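Local coordinates for protein eukaryotic translation initiation factor 2D (Homo sapiens, PDB 5W2F) that delivers tRNA to the P-site of the eukaryotic ribosome without GTP during translation initiation, this chain being its C-terminal part with SWIB/MDM2 and SUI1 domains, at residues 11-14 against 15-19; 60-63 against 64-68. All coordinates share one frame; numbering follows the deposited sequence.

Overall arrangement
Both interactions are short helical turns in the SWIB/MDM2 domain, the first of the two domains in this C-terminal part of eIF2D; the SUI1 domain follows later in the chain. Interaction 1 comes first, at the start of helix 14-17 after strand 4-8; interaction 2 forms the end of helix 59-65, with helix 30-43 between them in sequence. Their centres lie about 12 Å apart and they touch directly: CD1 of L16 packs on CD2 of L61 at 3.7 Å, and CG of M13 meets CB of C64 at 4.0 Å. Helices 30-43 and 79-89 also contact both, so the two turns belong to one helical core.

Interaction 1: residues 11-14 against 15-19; sequences ASMT and LLFQE
M13 and F17 are joined across the first turn of helix 14-17, where M13 holds the N-cap position and the chain passes without a break from the 3-10 turn at 11-12 into the helix. The O of M13 accepts from the N of F17 at 3.3 Å, the C=O...N angle of 161° putting this amide almost in line with the carbonyl, and more weakly from the N of L16 at 3.1 Å. The N of F17 also gives a weak bond to the O of T14. One turn earlier, the O of A11 takes two donors from T14, its N and its OG1; the OG1 of T14 lies 3.0 Å from the O of A11, in the carbonyl plane. With chi1 at 51°, OG1 of T14 points back along the chain toward this acceptor. A water links the O of S12 to the N of L15, 2.9 Å from that nitrogen.

The side chains of M13 and L16 run side by side in the same direction, CE of M13 meeting CD2 of L16 at 4.1 Å. CB of M13 lies against the CD2–CE2 side of the F17 ring, while the O of M13 sits in the ring plane at its edge, 3.3 Å from CD2 of F17. F17 reaches I36, and L16 reaches Y40 and C86.

The chemistry divides the turn: the O of A11 takes the N of T14, the water that of L15 and the O of M13 that of F17, with L16 N bound weakly to the same oxygen, whereas buried M13, L16 and F17 give the turn an apolar side toward the domain core.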
loop_
_atom_site.group_PDB
_atom_site.type_symbol
_atom_site.label_atom_id
_atom_site.label_comp_id
_atom_site.label_asym_id
_atom_site.label_seq_id
_atom_site.Cartn_x
_atom_site.Cartn_y
_atom_site.Cartn_z
ATOM N N ALA A 11 1.479 -12.475 12.122
ATOM C CA ALA A 11 1.527 -13.437 13.208
ATOM C C ALA A 11 2.947 -13.681 13.703
ATOM O O ALA A 11 3.182 -13.789 14.915
ATOM C CB ALA A 11 0.894 -14.752 12.767
ATOM N N SER A 12 3.895 -13.730 12.768
ATOM C CA SER A 12 5.296 -14.016 13.100
ATOM C C SER A 12 5.948 -12.993 14.024
ATOM O O SER A 12 6.974 -13.292 14.634
ATOM C CB SER A 12 6.129 -14.130 11.823
ATOM O OG SER A 12 6.133 -12.905 11.126
ATOM N N MET A 13 5.395 -11.784 14.093
ATOM C CA MET A 13 5.973 -10.710 14.922
ATOM C C MET A 13 5.165 -10.370 16.174
ATOM O O MET A 13 5.446 -9.376 16.839
ATOM C CB MET A 13 6.148 -9.463 14.064
ATOM C CG MET A 13 7.027 -9.736 12.856
ATOM S SD MET A 13 7.249 -8.335 11.771
ATOM C CE MET A 13 8.609 -7.503 12.550
ATOM N N THR A 14 4.199 -11.204 16.536
ATOM C CA THR A 14 3.331 -10.876 17.666
ATOM C C THR A 14 4.078 -10.727 18.991
ATOM O O THR A 14 3.771 -9.827 19.765
ATOM C CB THR A 14 2.167 -11.880 17.804
ATOM O OG1 THR A 14 2.666 -13.215 17.794
ATOM C CG2 THR A 14 1.228 -11.715 16.651
ATOM N N LEU A 15 5.087 -11.567 19.231
ATOM C CA LEU A 15 5.844 -11.475 20.487
ATOM C C LEU A 15 6.634 -10.171 20.601
ATOM O O LEU A 15 6.786 -9.638 21.702
ATOM C CB LEU A 15 6.760 -12.688 20.692
ATOM C CG LEU A 15 6.052 -14.044 20.804
ATOM C CD1 LEU A 15 7.054 -15.187 20.946
ATOM C CD2 LEU A 15 5.069 -14.028 21.966
ATOM N N LEU A 16 7.112 -9.649 19.473
ATOM C CA LEU A 16 7.812 -8.354 19.481
ATOM C C LEU A 16 6.858 -7.238 19.892
ATOM O O LEU A 16 7.227 -6.370 20.669
ATOM C CB LEU A 16 8.427 -8.050 18.113
ATOM C CG LEU A 16 9.070 -6.683 17.870
ATOM C CD1 LEU A 16 10.177 -6.440 18.890
ATOM C CD2 LEU A 16 9.625 -6.629 16.453
ATOM N N PHE A 17 5.630 -7.272 19.370
ATOM C CA PHE A 17 4.663 -6.192 19.568
ATOM C C PHE A 17 3.778 -6.328 20.799
ATOM O O PHE A 17 3.027 -5.394 21.119
ATOM C CB PHE A 17 3.827 -6.018 18.288
ATOM C CG PHE A 17 4.614 -5.362 17.201
ATOM C CD1 PHE A 17 4.745 -3.980 17.171
ATOM C CD2 PHE A 17 5.314 -6.120 16.279
ATOM C CE1 PHE A 17 5.537 -3.374 16.228
ATOM C CE2 PHE A 17 6.097 -5.512 15.319
ATOM C CZ PHE A 17 6.214 -4.143 15.295
ATOM N N GLN A 18 3.892 -7.470 21.480
ATOM C CA GLN A 18 3.045 -7.836 22.623
ATOM C C GLN A 18 3.081 -6.803 23.741
ATOM O O GLN A 18 2.023 -6.407 24.240
ATOM C CB GLN A 18 3.475 -9.213 23.167
ATOM C CG GLN A 18 2.556 -9.816 24.207
ATOM C CD GLN A 18 2.753 -11.314 24.366
ATOM O OE1 GLN A 18 1.804 -12.086 24.278
ATOM N NE2 GLN A 18 3.984 -11.729 24.600
ATOM N N GLU A 19 4.281 -6.362 24.129
ATOM C CA GLU A 19 4.423 -5.414 25.264
ATOM C C GLU A 19 3.819 -4.050 24.960
ATOM O O GLU A 19 3.219 -3.431 25.843
ATOM C CB GLU A 19 5.897 -5.254 25.673
ATOM C CG GLU A 19 6.207 -4.162 26.705
ATOM C CD GLU A 19 5.453 -4.318 28.016
ATOM O OE1 GLU A 19 5.139 -5.468 28.406
ATOM O OE2 GLU A 19 5.189 -3.280 28.666
HETATM O O HOH W 1 6.919 -12.910 17.401
#

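Interaction 2: residues 60-63 against 64-68; sequences ILCD and CILEK
C62 and L66 close the last turn of helix 59-65, the N of L66 donating to the O of C62 at 3.1 Å. Here the donor stands above the carbonyl plane, 37° out of it, as the chain leaves helical geometry at L66. The two preceding bonds are straighter at the acceptor. The N of C64 gives to the O of I60 at 3.1 Å, and the N of I65 gives to the O of L61 at 3.0 Å, with an N-H...O angle of 158°. The O of L61 also takes a weak bond from the N of C64, so this carbonyl serves two amides and C64 N divides between two carbonyls. Three successive i to i+4 bonds thus satisfy the amides of C64, I65 and L66. Upstream, the N of L61 is taken by OD1 of D58.

Side chains follow the same turn. SG of C62 lies 3.7 Å from CD1 of L66, and CB of L66 comes to 3.2 Å from the O of C62. I65 has CG1 between its backbone N and carbonyl carbon (chi1 64°), which packs CG1 tightly against the O of L61, at 3.1 Å, an oxygen that also accepts the N of I65. Beyond the helix, E67 makes a salt bridge to K89, and K68, poorly ordered, is modelled within salt-bridge range of E70.

I65 packs on L82, C86 and K89 and L66 on R85, all of helix 79-89, while I60 meets L15 of helix 14-17 and, with L61, Y40 of helix 30-43; the turn therefore sits among three helices of the SWIB/MDM2 domain.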
loop_
_atom_site.group_PDB
_atom_site.type_symbol
_atom_site.label_atom_id
_atom_site.label_comp_id
_atom_site.label_asym_id
_atom_site.label_seq_id
_atom_site.Cartn_x
_atom_site.Cartn_y
_atom_site.Cartn_z
ATOM N N ILE A 60 13.447 -13.605 20.523
ATOM C CA ILE A 60 12.267 -13.066 19.848
ATOM C C ILE A 60 12.649 -12.310 18.578
ATOM O O ILE A 60 12.072 -12.549 17.513
ATOM C CB ILE A 60 11.437 -12.194 20.822
ATOM C CG1 ILE A 60 10.681 -13.116 21.779
ATOM C CG2 ILE A 60 10.478 -11.262 20.078
ATOM C CD1 ILE A 60 10.098 -12.429 22.986
ATOM N N LEU A 61 13.624 -11.412 18.685
ATOM C CA LEU A 61 14.054 -10.666 17.509
ATOM C C LEU A 61 14.693 -11.581 16.451
ATOM O O LEU A 61 14.451 -11.420 15.261
ATOM C CB LEU A 61 14.989 -9.524 17.898
ATOM C CG LEU A 61 14.284 -8.313 18.501
ATOM C CD1 LEU A 61 15.299 -7.357 19.102
ATOM C CD2 LEU A 61 13.376 -7.624 17.467
ATOM N N CYS A 62 15.508 -12.533 16.880
ATOM C CA CYS A 62 16.131 -13.464 15.931
ATOM C C CYS A 62 15.080 -14.222 15.142
ATOM O O CYS A 62 15.195 -14.386 13.926
ATOM C CB CYS A 62 17.048 -14.452 16.665
ATOM S SG CYS A 62 18.583 -13.721 17.247
ATOM N N ASP A 63 14.044 -14.648 15.854
ATOM C CA ASP A 63 12.991 -15.469 15.289
ATOM C C ASP A 63 12.205 -14.704 14.233
ATOM O O ASP A 63 11.870 -15.243 13.190
ATOM C CB ASP A 63 12.069 -15.943 16.415
ATOM C CG ASP A 63 10.916 -16.788 15.923
ATOM O OD1 ASP A 63 11.153 -17.746 15.160
ATOM O OD2 ASP A 63 9.768 -16.494 16.322
ATOM N N CYS A 64 11.928 -13.430 14.497
ATOM C CA CYS A 64 11.054 -12.743 13.568
ATOM C C CYS A 64 11.709 -11.835 12.550
ATOM O O CYS A 64 11.025 -11.463 11.597
ATOM C CB CYS A 64 9.890 -12.080 14.291
ATOM S SG CYS A 64 10.302 -10.708 15.354
ATOM N N ILE A 65 13.003 -11.501 12.692
ATOM C CA ILE A 65 13.685 -10.801 11.596
ATOM C C ILE A 65 14.845 -11.504 10.903
ATOM O O ILE A 65 15.191 -11.106 9.783
ATOM C CB ILE A 65 14.065 -9.346 11.958
ATOM C CG1 ILE A 65 15.079 -9.293 13.081
ATOM C CG2 ILE A 65 12.813 -8.549 12.330
ATOM C CD1 ILE A 65 15.794 -7.969 13.166
ATOM N N LEU A 66 15.430 -12.534 11.509
ATOM C CA LEU A 66 16.524 -13.265 10.862
ATOM C C LEU A 66 16.041 -14.518 10.144
ATOM O O LEU A 66 15.153 -15.222 10.634
ATOM C CB LEU A 66 17.592 -13.654 11.875
ATOM C CG LEU A 66 18.167 -12.530 12.730
ATOM C CD1 LEU A 66 19.237 -13.128 13.622
ATOM C CD2 LEU A 66 18.732 -11.396 11.884
ATOM N N GLU A 67 16.656 -14.794 8.995
ATOM C CA GLU A 67 16.361 -16.004 8.218
ATOM C C GLU A 67 17.008 -17.221 8.881
ATOM O O GLU A 67 16.357 -18.253 9.071
ATOM C CB GLU A 67 16.864 -15.885 6.765
ATOM C CG GLU A 67 16.487 -14.608 6.012
ATOM C CD GLU A 67 15.020 -14.234 6.140
ATOM O OE1 GLU A 67 14.157 -15.136 6.047
ATOM O OE2 GLU A 67 14.733 -13.030 6.326
ATOM N N LYS A 68 18.290 -17.082 9.225
ATOM C CA LYS A 68 19.060 -18.126 9.899
ATOM C C LYS A 68 19.690 -17.581 11.190
ATOM O O LYS A 68 20.424 -16.588 11.152
ATOM C CB LYS A 68 20.154 -18.644 8.960
ATOM C CG LYS A 68 20.785 -19.954 9.407
ATOM C CD LYS A 68 22.117 -20.196 8.718
ATOM C CE LYS A 68 22.741 -21.501 9.183
ATOM N NZ LYS A 68 24.090 -21.715 8.591
#